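Local coordinates for ADP-ribose pyrophosphatase (Streptococcus suis, PDB 3O8S) that hydrolyses the pyrophosphate linkage of ADP-ribose as a member of the NUDIX hydrolase family, at the interface of chains A and B. Residues are numbered along the deposited sequence; one frame, centred on the assembly and turned at random. Chains: chain A/B, ADP-ribose pyrophosphatase.

Contact 1: the interface of chains A and B. Residues chain A 127, 130, 201, 203; chain B 127, 130, 201, 203.
Strand 120-132, which directly follows the Nudix helix 106-118, meets its two-fold mate here through A:Val127 and B:Ile130, with the C-terminal stretch around A:Thr203 alongside. The methyl CG2 of A:Val127 and the terminal methyl CD1 of B:Ile130 come tip to tip at 3.5 Å. At the centre, A:Ile130 CD1 faces B:Ile130 CD1 at 3.6 Å, so the valine and isoleucine methyls of both chains form a continuous apolar cluster. Beside it the two threonine side chains cross at about a right angle. A:Thr203 OG1, set beside its own backbone N by a chi1 of -66°, donates to A:Val127 O within its chain at 2.6 Å, tilted 26° from the carbonyl plane. Because B:Thr203 does the same, each hydroxyl proton appears to be spent inside its chain, and the link from A:Thr203 OG1 to B:Thr203 OG1 is weak, at 3.1 Å. Water completes the polar join: water 1 binds A:Thr203 OG1 at 2.7 Å, B:Thr203 N at 3.0 Å and A:Trp201 O at 2.9 Å, water 2 does the same with the chains exchanged, bonding B:Trp201 O, and the two waters bond each other. Water 3 links A:Val127 N to B:Thr203 O, 2.6 Å from the latter. The patch thus lies on the two-fold, where strand 120-132 of each chain meets its mate's copy and the C-terminal segment 201-203, which runs into strand 204-205.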
loop_
_atom_site.group_PDB
_atom_site.type_symbol
_atom_site.label_atom_id
_atom_site.label_comp_id
_atom_site.label_asym_id
_atom_site.label_seq_id
_atom_site.Cartn_x
_atom_site.Cartn_y
_atom_site.Cartn_z
ATOM N N VAL A 127 4.731 3.174 5.690
ATOM C CA VAL A 127 3.340 3.010 5.286
ATOM C C VAL A 127 2.556 2.756 6.582
ATOM O O VAL A 127 2.730 1.721 7.226
ATOM C CB VAL A 127 3.088 1.906 4.215
ATOM C CG1 VAL A 127 1.633 1.964 3.721
ATOM C CG2 VAL A 127 4.052 2.057 3.039
ATOM N N ILE A 130 -2.979 1.190 4.242
ATOM C CA ILE A 130 -3.533 1.154 2.876
ATOM C C ILE A 130 -4.997 0.823 3.092
ATOM O O ILE A 130 -5.325 -0.318 3.383
ATOM C CB ILE A 130 -2.821 0.163 1.927
ATOM C CG1 ILE A 130 -1.319 0.329 1.967
ATOM C CG2 ILE A 130 -3.353 0.241 0.500
ATOM C CD1 ILE A 130 -0.709 -0.913 2.270
ATOM N N TRP A 201 6.247 -1.412 13.324
ATOM C CA TRP A 201 4.896 -1.135 12.867
ATOM C C TRP A 201 4.418 -2.161 11.868
ATOM O O TRP A 201 5.095 -2.440 10.884
ATOM C CB TRP A 201 4.831 0.277 12.227
ATOM C CG TRP A 201 3.439 0.688 11.827
ATOM C CD1 TRP A 201 2.938 0.761 10.560
ATOM C CD2 TRP A 201 2.371 1.078 12.709
ATOM N NE1 TRP A 201 1.621 1.147 10.594
ATOM C CE2 TRP A 201 1.246 1.352 11.903
ATOM C CE3 TRP A 201 2.264 1.239 14.107
ATOM C CZ2 TRP A 201 0.011 1.741 12.448
ATOM C CZ3 TRP A 201 1.039 1.602 14.649
ATOM C CH2 TRP A 201 -0.068 1.868 13.825
ATOM N N THR A 203 1.850 -2.512 9.039
ATOM C CA THR A 203 1.034 -1.693 8.137
ATOM C C THR A 203 -0.385 -2.257 8.078
ATOM O O THR A 203 -0.583 -3.467 7.876
ATOM C CB THR A 203 1.727 -1.619 6.785
ATOM O OG1 THR A 203 2.946 -0.889 6.968
ATOM C CG2 THR A 203 0.848 -1.012 5.690
ATOM N N VAL B 127 1.309 -6.536 4.516
ATOM C CA VAL B 127 1.748 -5.842 3.312
ATOM C C VAL B 127 3.275 -6.002 3.272
ATOM O O VAL B 127 3.983 -5.458 4.120
ATOM C CB VAL B 127 1.305 -4.352 3.209
ATOM C CG1 VAL B 127 1.646 -3.788 1.819
ATOM C CG2 VAL B 127 -0.191 -4.206 3.487
ATOM N N ILE B 130 4.673 -2.132 -1.380
ATOM C CA ILE B 130 3.862 -1.337 -2.320
ATOM C C ILE B 130 4.886 -0.762 -3.279
ATOM O O ILE B 130 5.598 0.166 -2.921
ATOM C CB ILE B 130 2.986 -0.255 -1.648
ATOM C CG1 ILE B 130 2.194 -0.816 -0.489
ATOM C CG2 ILE B 130 2.085 0.465 -2.644
ATOM C CD1 ILE B 130 2.454 -0.059 0.680
ATOM N N TRP B 201 7.941 -6.485 10.651
ATOM C CA TRP B 201 8.198 -6.154 9.259
ATOM C C TRP B 201 7.910 -4.701 8.965
ATOM O O TRP B 201 6.835 -4.201 9.275
ATOM C CB TRP B 201 7.336 -7.049 8.332
ATOM C CG TRP B 201 7.624 -6.846 6.869
ATOM C CD1 TRP B 201 6.837 -6.202 5.959
ATOM C CD2 TRP B 201 8.791 -7.291 6.153
ATOM N NE1 TRP B 201 7.446 -6.195 4.729
ATOM C CE2 TRP B 201 8.649 -6.860 4.818
ATOM C CE3 TRP B 201 9.937 -8.031 6.513
ATOM C CZ2 TRP B 201 9.629 -7.107 3.842
ATOM C CZ3 TRP B 201 10.918 -8.257 5.556
ATOM C CH2 TRP B 201 10.753 -7.816 4.232
ATOM N N THR B 203 7.043 -2.439 5.990
ATOM C CA THR B 203 6.517 -2.510 4.623
ATOM C C THR B 203 7.358 -1.623 3.705
ATOM O O THR B 203 7.620 -0.450 4.015
ATOM C CB THR B 203 5.041 -2.147 4.650
ATOM O OG1 THR B 203 4.359 -3.177 5.378
ATOM C CG2 THR B 203 4.446 -1.935 3.257
HETATM O O HOH W 1 5.333 -1.266 8.208
HETATM O O HOH W 2 4.225 -4.055 7.944
HETATM O O HOH W 3 6.670 0.957 6.026
#

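Contact 2: the interface of chains A and B. Residues chain A 200-202; chain B 200-202.
A:His200 and B:His200 stack face to face in the C-terminal segment of this NUDIX hydrolase, where the chain runs from helix 186-197 toward strand 204-205. This is the tightly packed part of the contact. The imidazole planes are nearly parallel, 6° apart, with ring centres 4.0 Å from each other, although the side chains as a whole cross at about a right angle. The overlap is displaced: B:His200 CG lies 3.7 Å above the plane of the A:His200 ring, toward its rim, and A:His200 CB packs against B:His200 ND1. A chi1 of -57° sets CG anti to the carbonyl carbon, beside the backbone N, and the second torsion turns the ring face to its mate. The NE2 atoms of A:His200 and B:His200 stand 4.2 Å apart, so having both rings charged at once would probably be disfavoured.

The other side is looser and is bridged by water. Here the backbone carbonyls A:Trp201 O and B:Trp201 O come to 3.0 Å. Both can only accept, so this is a close acceptor pair and not a bond; waters beside it probably ease the repulsion. Water 4 accepts a hydrogen bond from A:Trp201 N, nearly straight at 174° at the hydrogen, and also bonds A:Trp201 O. Its link to the opposite carbonyl, B:Trp201 O, is weak. The carboxylate of B:Glu202 secures the same water, with OE1 at 2.6 Å, and water 5 is held the same way by A:Glu202. Each glutamate therefore reaches the other chain's backbone through water: A:Glu202 OE1 stays 4.4 Å from B:Trp201 N. A:Glu202 buries little surface against the partner, whereas A:His200 buries 55 Å². The indole rings of A:Trp201 and B:Trp201 point away from each other, back toward their own chains, so it is the tryptophan backbone that faces the mate.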
loop_
_atom_site.group_PDB
_atom_site.type_symbol
_atom_site.label_atom_id
_atom_site.label_comp_id
_atom_site.label_asym_id
_atom_site.label_seq_id
_atom_site.Cartn_x
_atom_site.Cartn_y
_atom_site.Cartn_z
ATOM N N HIS A 200 8.535 -0.576 15.931
ATOM C CA HIS A 200 8.028 -1.543 14.969
ATOM C C HIS A 200 6.599 -1.216 14.591
ATOM O O HIS A 200 5.812 -0.834 15.441
ATOM C CB HIS A 200 8.109 -2.957 15.533
ATOM C CG HIS A 200 9.489 -3.323 15.936
ATOM N ND1 HIS A 200 10.498 -3.446 15.003
ATOM C CD2 HIS A 200 9.993 -3.577 17.164
ATOM C CE1 HIS A 200 11.579 -3.785 15.690
ATOM N NE2 HIS A 200 11.314 -3.904 16.988
ATOM N N TRP A 201 6.247 -1.412 13.324
ATOM C CA TRP A 201 4.896 -1.135 12.867
ATOM C C TRP A 201 4.418 -2.161 11.868
ATOM O O TRP A 201 5.095 -2.440 10.884
ATOM C CB TRP A 201 4.831 0.277 12.227
ATOM C CG TRP A 201 3.439 0.688 11.827
ATOM C CD1 TRP A 201 2.938 0.761 10.560
ATOM C CD2 TRP A 201 2.371 1.078 12.709
ATOM N NE1 TRP A 201 1.621 1.147 10.594
ATOM C CE2 TRP A 201 1.246 1.352 11.903
ATOM C CE3 TRP A 201 2.264 1.239 14.107
ATOM C CZ2 TRP A 201 0.011 1.741 12.448
ATOM C CZ3 TRP A 201 1.039 1.602 14.649
ATOM C CH2 TRP A 201 -0.068 1.868 13.825
ATOM N N GLU A 202 3.205 -2.654 12.078
ATOM C CA GLU A 202 2.524 -3.558 11.172
ATOM C C GLU A 202 1.556 -2.712 10.357
ATOM O O GLU A 202 0.555 -2.255 10.904
ATOM C CB GLU A 202 1.788 -4.683 11.936
ATOM C CG GLU A 202 1.351 -5.815 11.013
ATOM C CD GLU A 202 2.461 -6.726 10.513
ATOM O OE1 GLU A 202 3.553 -6.749 11.126
ATOM O OE2 GLU A 202 2.250 -7.396 9.477
ATOM N N HIS B 200 8.643 -8.985 13.097
ATOM C CA HIS B 200 8.385 -7.592 12.766
ATOM C C HIS B 200 8.733 -7.318 11.318
ATOM O O HIS B 200 9.730 -7.817 10.822
ATOM C CB HIS B 200 9.177 -6.665 13.679
ATOM C CG HIS B 200 8.885 -6.904 15.114
ATOM N ND1 HIS B 200 7.637 -6.648 15.642
ATOM C CD2 HIS B 200 9.688 -7.377 16.093
ATOM C CE1 HIS B 200 7.723 -6.959 16.927
ATOM N NE2 HIS B 200 8.945 -7.372 17.247
ATOM N N TRP B 201 7.941 -6.485 10.651
ATOM C CA TRP B 201 8.198 -6.154 9.259
ATOM C C TRP B 201 7.910 -4.701 8.965
ATOM O O TRP B 201 6.835 -4.201 9.275
ATOM C CB TRP B 201 7.336 -7.049 8.332
ATOM C CG TRP B 201 7.624 -6.846 6.869
ATOM C CD1 TRP B 201 6.837 -6.202 5.959
ATOM C CD2 TRP B 201 8.791 -7.291 6.153
ATOM N NE1 TRP B 201 7.446 -6.195 4.729
ATOM C CE2 TRP B 201 8.649 -6.860 4.818
ATOM C CE3 TRP B 201 9.937 -8.031 6.513
ATOM C CZ2 TRP B 201 9.629 -7.107 3.842
ATOM C CZ3 TRP B 201 10.918 -8.257 5.556
ATOM C CH2 TRP B 201 10.753 -7.816 4.232
ATOM N N GLU B 202 8.843 -4.052 8.281
ATOM C CA GLU B 202 8.704 -2.691 7.801
ATOM C C GLU B 202 8.318 -2.785 6.331
ATOM O O GLU B 202 9.162 -3.153 5.515
ATOM C CB GLU B 202 10.007 -1.882 7.996
ATOM C CG GLU B 202 9.787 -0.385 7.809
ATOM C CD GLU B 202 9.048 0.320 8.936
ATOM O OE1 GLU B 202 8.983 -0.229 10.059
ATOM O OE2 GLU B 202 8.496 1.414 8.683
HETATM O O HOH W 4 8.072 -2.350 11.312
HETATM O O HOH W 5 5.609 -5.266 11.809
#

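Contact 1 and contact 2 lie side by side along the same two-fold axis, the centres of their C-alpha atoms about 7 Å apart, and both include A:Trp201 and B:Trp201. Contact 1 adds strand 120-132 to the C-terminal segment, whereas contact 2 rests on that segment alone. The segment 200-203 of each chain runs from one contact into the other, with Trp201 at the join, and the two Trp201 carbonyls bind waters of both contacts. Residues 200-203 thus meet their counterparts, partly through water, which fits a dimer, although the structure alone does not show that this pairing holds in solution.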